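Local coordinates for protein isomaltodextranase (Arthrobacter globiformis, PDB 5AWO) that hydrolyses alpha-1,6-glucosidic linkages of dextran-like polysaccharides, removing successive isomaltose units from the non-reducing chain ends, at residues A[158-172]-A[205-219]. Numbering follows the deposited sequence.
Sequences DFFARDIGGNQLYWL and WYEDGRDANIGQVNA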
loop_
_atom_site.group_PDB
_atom_site.type_symbol
_atom_site.label_atom_id
_atom_site.label_comp_id
_atom_site.label_asym_id
_atom_site.label_seq_id
_atom_site.Cartn_x
_atom_site.Cartn_y
_atom_site.Cartn_z
ATOM N N ASP A 158 -26.566 18.585 -4.996
ATOM C CA ASP A 158 -25.127 18.243 -4.924
ATOM C C ASP A 158 -24.978 16.717 -5.073
ATOM O O ASP A 158 -24.662 16.000 -4.119
ATOM C CB ASP A 158 -24.513 18.778 -3.613
ATOM C CG ASP A 158 -23.011 18.573 -3.516
ATOM O OD1 ASP A 158 -22.385 18.044 -4.454
ATOM O OD2 ASP A 158 -22.432 18.943 -2.477
ATOM N N PHE A 159 -25.259 16.235 -6.282
ATOM C CA PHE A 159 -25.215 14.820 -6.616
ATOM C C PHE A 159 -23.831 14.401 -7.056
ATOM O O PHE A 159 -23.103 15.142 -7.745
ATOM C CB PHE A 159 -26.177 14.456 -7.747
ATOM C CG PHE A 159 -27.613 14.592 -7.353
ATOM C CD1 PHE A 159 -28.184 13.721 -6.429
ATOM C CD2 PHE A 159 -28.386 15.592 -7.885
ATOM C CE1 PHE A 159 -29.515 13.854 -6.044
ATOM C CE2 PHE A 159 -29.727 15.713 -7.520
ATOM C CZ PHE A 159 -30.282 14.856 -6.606
ATOM N N PHE A 160 -23.459 13.210 -6.608
ATOM C CA PHE A 160 -22.340 12.502 -7.210
ATOM C C PHE A 160 -22.569 12.407 -8.714
ATOM O O PHE A 160 -23.638 11.983 -9.163
ATOM C CB PHE A 160 -22.264 11.103 -6.585
ATOM C CG PHE A 160 -21.373 10.152 -7.335
ATOM C CD1 PHE A 160 -20.012 10.382 -7.408
ATOM C CD2 PHE A 160 -21.899 9.059 -7.955
ATOM C CE1 PHE A 160 -19.186 9.503 -8.106
ATOM C CE2 PHE A 160 -21.096 8.182 -8.655
ATOM C CZ PHE A 160 -19.736 8.414 -8.733
ATOM N N ALA A 161 -21.550 12.792 -9.484
ATOM C CA ALA A 161 -21.590 12.711 -10.957
ATOM C C ALA A 161 -22.678 13.578 -11.585
ATOM O O ALA A 161 -23.123 13.292 -12.687
ATOM C CB ALA A 161 -21.709 11.261 -11.425
ATOM N N ARG A 162 -23.091 14.620 -10.874
ATOM C CA ARG A 162 -24.164 15.517 -11.323
ATOM C C ARG A 162 -24.016 15.920 -12.783
ATOM O O ARG A 162 -24.987 15.923 -13.542
ATOM C CB ARG A 162 -24.130 16.756 -10.443
ATOM C CG ARG A 162 -25.083 17.886 -10.795
ATOM C CD ARG A 162 -24.776 19.090 -9.926
ATOM N NE ARG A 162 -23.505 19.723 -10.277
ATOM C CZ ARG A 162 -22.940 20.735 -9.629
ATOM N NH1 ARG A 162 -23.510 21.260 -8.558
ATOM N NH2 ARG A 162 -21.784 21.222 -10.060
ATOM N N ASP A 163 -22.799 16.261 -13.183
ATOM C CA ASP A 163 -22.627 16.881 -14.491
ATOM C C ASP A 163 -22.611 15.896 -15.639
ATOM O O ASP A 163 -22.659 16.317 -16.797
ATOM C CB ASP A 163 -21.396 17.773 -14.495
ATOM C CG ASP A 163 -21.470 18.852 -13.457
ATOM O OD1 ASP A 163 -22.535 19.501 -13.321
ATOM O OD2 ASP A 163 -20.485 19.076 -12.748
ATOM N N ILE A 164 -22.571 14.598 -15.344
ATOM C CA ILE A 164 -22.689 13.567 -16.365
ATOM C C ILE A 164 -23.948 12.734 -16.155
ATOM O O ILE A 164 -24.047 11.580 -16.581
ATOM C CB ILE A 164 -21.403 12.709 -16.456
ATOM C CG1 ILE A 164 -21.022 12.092 -15.109
ATOM C CG2 ILE A 164 -20.257 13.557 -16.985
ATOM C CD1 ILE A 164 -20.000 10.980 -15.255
ATOM N N GLY A 165 -24.921 13.334 -15.464
ATOM C CA GLY A 165 -26.232 12.719 -15.335
ATOM C C GLY A 165 -26.564 12.062 -14.002
ATOM O O GLY A 165 -27.670 11.554 -13.843
ATOM N N GLY A 166 -25.637 12.074 -13.048
ATOM C CA GLY A 166 -25.881 11.406 -11.762
ATOM C C GLY A 166 -26.948 12.123 -10.948
ATOM O O GLY A 166 -26.910 13.349 -10.800
ATOM N N ASN A 167 -27.892 11.339 -10.430
ATOM C CA ASN A 167 -28.937 11.914 -9.598
ATOM C C ASN A 167 -29.486 10.970 -8.544
ATOM O O ASN A 167 -30.620 11.145 -8.067
ATOM C CB ASN A 167 -30.049 12.461 -10.501
ATOM C CG ASN A 167 -30.878 11.372 -11.147
ATOM O OD1 ASN A 167 -30.558 10.183 -11.113
ATOM N ND2 ASN A 167 -31.990 11.790 -11.749
ATOM N N GLN A 168 -28.667 9.994 -8.135
ATOM C CA GLN A 168 -29.096 8.988 -7.178
ATOM C C GLN A 168 -28.341 9.034 -5.856
ATOM O O GLN A 168 -28.883 8.593 -4.830
ATOM C CB GLN A 168 -28.991 7.589 -7.780
ATOM C CG GLN A 168 -29.969 7.389 -8.952
ATOM C CD GLN A 168 -31.425 7.521 -8.523
ATOM O OE1 GLN A 168 -32.184 8.319 -9.086
ATOM N NE2 GLN A 168 -31.818 6.754 -7.529
ATOM N N LEU A 169 -27.097 9.510 -5.865
ATOM C CA LEU A 169 -26.292 9.615 -4.666
ATOM C C LEU A 169 -25.907 11.061 -4.461
ATOM O O LEU A 169 -25.415 11.721 -5.396
ATOM C CB LEU A 169 -24.986 8.792 -4.812
ATOM C CG LEU A 169 -25.134 7.284 -5.028
ATOM C CD1 LEU A 169 -23.823 6.624 -5.430
ATOM C CD2 LEU A 169 -25.691 6.628 -3.788
ATOM N N TYR A 170 -26.157 11.610 -3.272
ATOM C CA TYR A 170 -25.609 12.893 -2.923
ATOM C C TYR A 170 -24.199 12.758 -2.404
ATOM O O TYR A 170 -23.858 11.727 -1.805
ATOM C CB TYR A 170 -26.427 13.557 -1.802
ATOM C CG TYR A 170 -27.781 14.061 -2.200
ATOM C CD1 TYR A 170 -28.906 13.250 -2.122
ATOM C CD2 TYR A 170 -27.947 15.368 -2.645
ATOM C CE1 TYR A 170 -30.161 13.726 -2.500
ATOM C CE2 TYR A 170 -29.198 15.844 -3.020
ATOM C CZ TYR A 170 -30.293 15.017 -2.935
ATOM O OH TYR A 170 -31.545 15.486 -3.305
ATOM N N TRP A 171 -23.390 13.795 -2.555
ATOM C CA TRP A 171 -22.219 13.933 -1.728
ATOM C C TRP A 171 -22.628 14.616 -0.420
ATOM O O TRP A 171 -23.332 15.624 -0.421
ATOM C CB TRP A 171 -21.145 14.781 -2.399
ATOM C CG TRP A 171 -20.336 14.091 -3.463
ATOM C CD1 TRP A 171 -20.157 14.514 -4.754
ATOM C CD2 TRP A 171 -19.522 12.918 -3.313
ATOM N NE1 TRP A 171 -19.330 13.665 -5.416
ATOM C CE2 TRP A 171 -18.912 12.679 -4.561
ATOM C CE3 TRP A 171 -19.250 12.051 -2.256
ATOM C CZ2 TRP A 171 -18.038 11.602 -4.782
ATOM C CZ3 TRP A 171 -18.380 10.980 -2.470
ATOM C CH2 TRP A 171 -17.793 10.754 -3.730
ATOM N N LEU A 172 -22.185 14.049 0.687
ATOM C CA LEU A 172 -22.396 14.615 2.015
ATOM C C LEU A 172 -21.807 15.988 2.137
ATOM O O LEU A 172 -20.733 16.236 1.641
ATOM C CB LEU A 172 -21.735 13.686 3.042
ATOM C CG LEU A 172 -21.655 14.201 4.487
ATOM C CD1 LEU A 172 -23.049 14.229 5.046
ATOM C CD2 LEU A 172 -20.737 13.316 5.310
ATOM N N TRP A 205 -13.345 12.934 -7.204
ATOM C CA TRP A 205 -14.599 13.571 -7.621
ATOM C C TRP A 205 -15.270 14.332 -6.471
ATOM O O TRP A 205 -15.743 15.456 -6.681
ATOM C CB TRP A 205 -15.552 12.562 -8.232
ATOM C CG TRP A 205 -15.111 11.967 -9.542
ATOM C CD1 TRP A 205 -13.843 11.878 -10.034
ATOM C CD2 TRP A 205 -15.972 11.379 -10.536
ATOM N NE1 TRP A 205 -13.866 11.266 -11.268
ATOM C CE2 TRP A 205 -15.150 10.945 -11.598
ATOM C CE3 TRP A 205 -17.354 11.184 -10.635
ATOM C CZ2 TRP A 205 -15.668 10.325 -12.743
ATOM C CZ3 TRP A 205 -17.871 10.574 -11.777
ATOM C CH2 TRP A 205 -17.028 10.152 -12.816
ATOM N N TYR A 206 -15.281 13.756 -5.277
ATOM C CA TYR A 206 -15.661 14.540 -4.068
ATOM C C TYR A 206 -14.776 15.784 -3.890
ATOM O O TYR A 206 -15.275 16.898 -3.713
ATOM C CB TYR A 206 -15.592 13.666 -2.810
ATOM C CG TYR A 206 -15.792 14.480 -1.556
ATOM C CD1 TYR A 206 -17.076 14.819 -1.137
ATOM C CD2 TYR A 206 -14.719 14.930 -0.810
ATOM C CE1 TYR A 206 -17.263 15.595 -0.012
ATOM C CE2 TYR A 206 -14.907 15.711 0.312
ATOM C CZ TYR A 206 -16.188 16.041 0.700
ATOM O OH TYR A 206 -16.316 16.829 1.842
ATOM N N GLU A 207 -13.471 15.602 -3.922
ATOM C CA GLU A 207 -12.533 16.675 -3.542
ATOM C C GLU A 207 -12.639 17.918 -4.422
ATOM O O GLU A 207 -12.825 19.044 -3.895
ATOM C CB GLU A 207 -11.093 16.156 -3.525
ATOM C CG GLU A 207 -10.084 17.218 -3.086
ATOM C CD GLU A 207 -8.680 16.727 -2.845
ATOM O OE1 GLU A 207 -8.303 15.624 -3.313
ATOM O OE2 GLU A 207 -7.921 17.487 -2.180
ATOM N N ASP A 208 -12.499 17.747 -5.732
ATOM C CA ASP A 208 -12.584 18.932 -6.602
ATOM C C ASP A 208 -13.552 18.815 -7.781
ATOM O O ASP A 208 -13.631 19.718 -8.597
ATOM C CB ASP A 208 -11.185 19.417 -7.018
ATOM C CG ASP A 208 -10.542 18.532 -8.019
ATOM O OD1 ASP A 208 -11.165 17.519 -8.379
ATOM O OD2 ASP A 208 -9.406 18.870 -8.420
ATOM N N GLY A 209 -14.355 17.765 -7.828
ATOM C CA GLY A 209 -15.351 17.637 -8.861
ATOM C C GLY A 209 -14.839 17.539 -10.291
ATOM O O GLY A 209 -15.623 17.787 -11.231
ATOM N N ARG A 210 -13.554 17.183 -10.434
ATOM C CA ARG A 210 -12.853 17.158 -11.717
ATOM C C ARG A 210 -12.363 15.758 -12.024
ATOM O O ARG A 210 -11.918 15.052 -11.125
ATOM C CB ARG A 210 -11.652 18.131 -11.711
ATOM C CG ARG A 210 -12.001 19.619 -11.643
ATOM C CD ARG A 210 -10.768 20.513 -11.779
ATOM N NE ARG A 210 -11.080 21.950 -11.607
ATOM C CZ ARG A 210 -10.219 22.965 -11.780
ATOM N NH1 ARG A 210 -8.961 22.761 -12.171
ATOM N NH2 ARG A 210 -10.621 24.220 -11.558
ATOM N N ASP A 211 -12.372 15.380 -13.306
ATOM C CA ASP A 211 -11.685 14.183 -13.786
ATOM C C ASP A 211 -10.981 14.531 -15.095
ATOM O O ASP A 211 -11.610 14.982 -16.042
ATOM C CB ASP A 211 -12.654 13.014 -13.970
ATOM C CG ASP A 211 -11.937 11.715 -14.214
ATOM O OD1 ASP A 211 -11.080 11.668 -15.140
ATOM O OD2 ASP A 211 -12.167 10.722 -13.467
ATOM N N ALA A 212 -9.675 14.329 -15.120
ATOM C CA ALA A 212 -8.863 14.718 -16.266
ATOM C C ALA A 212 -9.183 13.956 -17.530
ATOM O O ALA A 212 -8.741 14.389 -18.595
ATOM C CB ALA A 212 -7.386 14.594 -15.931
ATOM N N ASN A 213 -9.916 12.840 -17.437
ATOM C CA ASN A 213 -10.348 12.098 -18.607
ATOM C C ASN A 213 -11.756 12.438 -19.084
ATOM O O ASN A 213 -12.203 11.934 -20.106
ATOM C CB ASN A 213 -10.258 10.585 -18.314
ATOM C CG ASN A 213 -10.125 9.748 -19.575
ATOM O OD1 ASN A 213 -10.828 8.757 -19.747
ATOM N ND2 ASN A 213 -9.208 10.142 -20.459
ATOM N N ILE A 214 -12.486 13.253 -18.323
ATOM C CA ILE A 214 -13.909 13.537 -18.607
ATOM C C ILE A 214 -14.200 15.030 -18.663
ATOM O O ILE A 214 -14.770 15.534 -19.649
ATOM C CB ILE A 214 -14.829 12.904 -17.536
ATOM C CG1 ILE A 214 -14.606 11.404 -17.467
ATOM C CG2 ILE A 214 -16.283 13.190 -17.857
ATOM C CD1 ILE A 214 -15.463 10.700 -16.432
ATOM N N GLY A 215 -13.830 15.743 -17.603
ATOM C CA GLY A 215 -14.185 17.130 -17.436
ATOM C C GLY A 215 -14.688 17.409 -16.027
ATOM O O GLY A 215 -14.260 16.749 -15.085
ATOM N N GLN A 216 -15.574 18.390 -15.886
ATOM C CA GLN A 216 -16.272 18.631 -14.634
ATOM C C GLN A 216 -17.297 17.542 -14.452
ATOM O O GLN A 216 -18.117 17.258 -15.344
ATOM C CB GLN A 216 -17.025 19.975 -14.635
ATOM C CG GLN A 216 -16.212 21.178 -15.025
ATOM C CD GLN A 216 -15.104 21.483 -14.057
ATOM O OE1 GLN A 216 -15.206 21.176 -12.864
ATOM N NE2 GLN A 216 -14.051 22.138 -14.549
ATOM N N VAL A 217 -17.260 16.886 -13.300
ATOM C CA VAL A 217 -18.197 15.799 -13.057
ATOM C C VAL A 217 -19.238 16.107 -11.980
ATOM O O VAL A 217 -20.345 15.593 -12.037
ATOM C CB VAL A 217 -17.463 14.491 -12.728
ATOM C CG1 VAL A 217 -16.743 13.994 -13.976
ATOM C CG2 VAL A 217 -16.510 14.651 -11.564
ATOM N N ASN A 218 -18.856 16.891 -10.971
ATOM C CA ASN A 218 -19.810 17.352 -9.953
ATOM C C ASN A 218 -19.257 18.550 -9.191
ATOM O O ASN A 218 -18.197 19.072 -9.543
ATOM C CB ASN A 218 -20.266 16.187 -9.047
ATOM C CG ASN A 218 -19.142 15.522 -8.266
ATOM O OD1 ASN A 218 -18.371 16.174 -7.526
ATOM N ND2 ASN A 218 -19.083 14.223 -8.381
ATOM N N ALA A 219 -19.986 19.016 -8.178
ATOM C CA ALA A 219 -19.494 20.106 -7.348
ATOM C C ALA A 219 -18.206 19.736 -6.629
ATOM O O ALA A 219 -18.071 18.600 -6.165
ATOM C CB ALA A 219 -20.548 20.501 -6.323
HETATM O O HOH W 1 -22.537 17.826 -7.230
HETATM O O HOH W 2 -18.701 17.938 2.108
#
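Trp-171 and Tyr-206 meet as an edge-to-face pair, a worked example of how one side chain can offer different surfaces along its length. Followed outward, Tyr-206 begins with CB seated over the six-membered ring of Trp-171, 3.6 Å from its centroid and 7° off the normal, a CH-pi contact. With CG anti to the backbone N (chi1 172°), the tyrosine ring stands edge-on to the same face, CD1 lying 3.7 Å from Trp-171 CE3 and the planes 70° apart. Farther out, CE1 passes Leu-172 O in the ring plane, and the hydroxyl OH shares water 2 with that carbonyl. The opposite face of the indole carries Phe-160 CB. Phe-160 in turn brings CE1 to 3.5 Å from Trp-205 CE3, while Ala-161 CB lies at the edge of the Trp-205 indole. Beside this aromatic cluster, Asp-163 N donates to Val-217 O at 2.8 Å, and water 1 joins Asp-158 OD1 and Phe-159 O to Ala-219 N; Asp-158 OD2 is hydrogen-bonded to His-221. Trp-129 stacks on Trp-171, and Phe-202 meets both Phe-160 and Trp-205 edge-to-face. The side chain of Phe-160 is about 7 Å from that of Asp-201, the probable nucleophile, which places this aromatic cluster close to the probable active site of the GH27 TIM barrel.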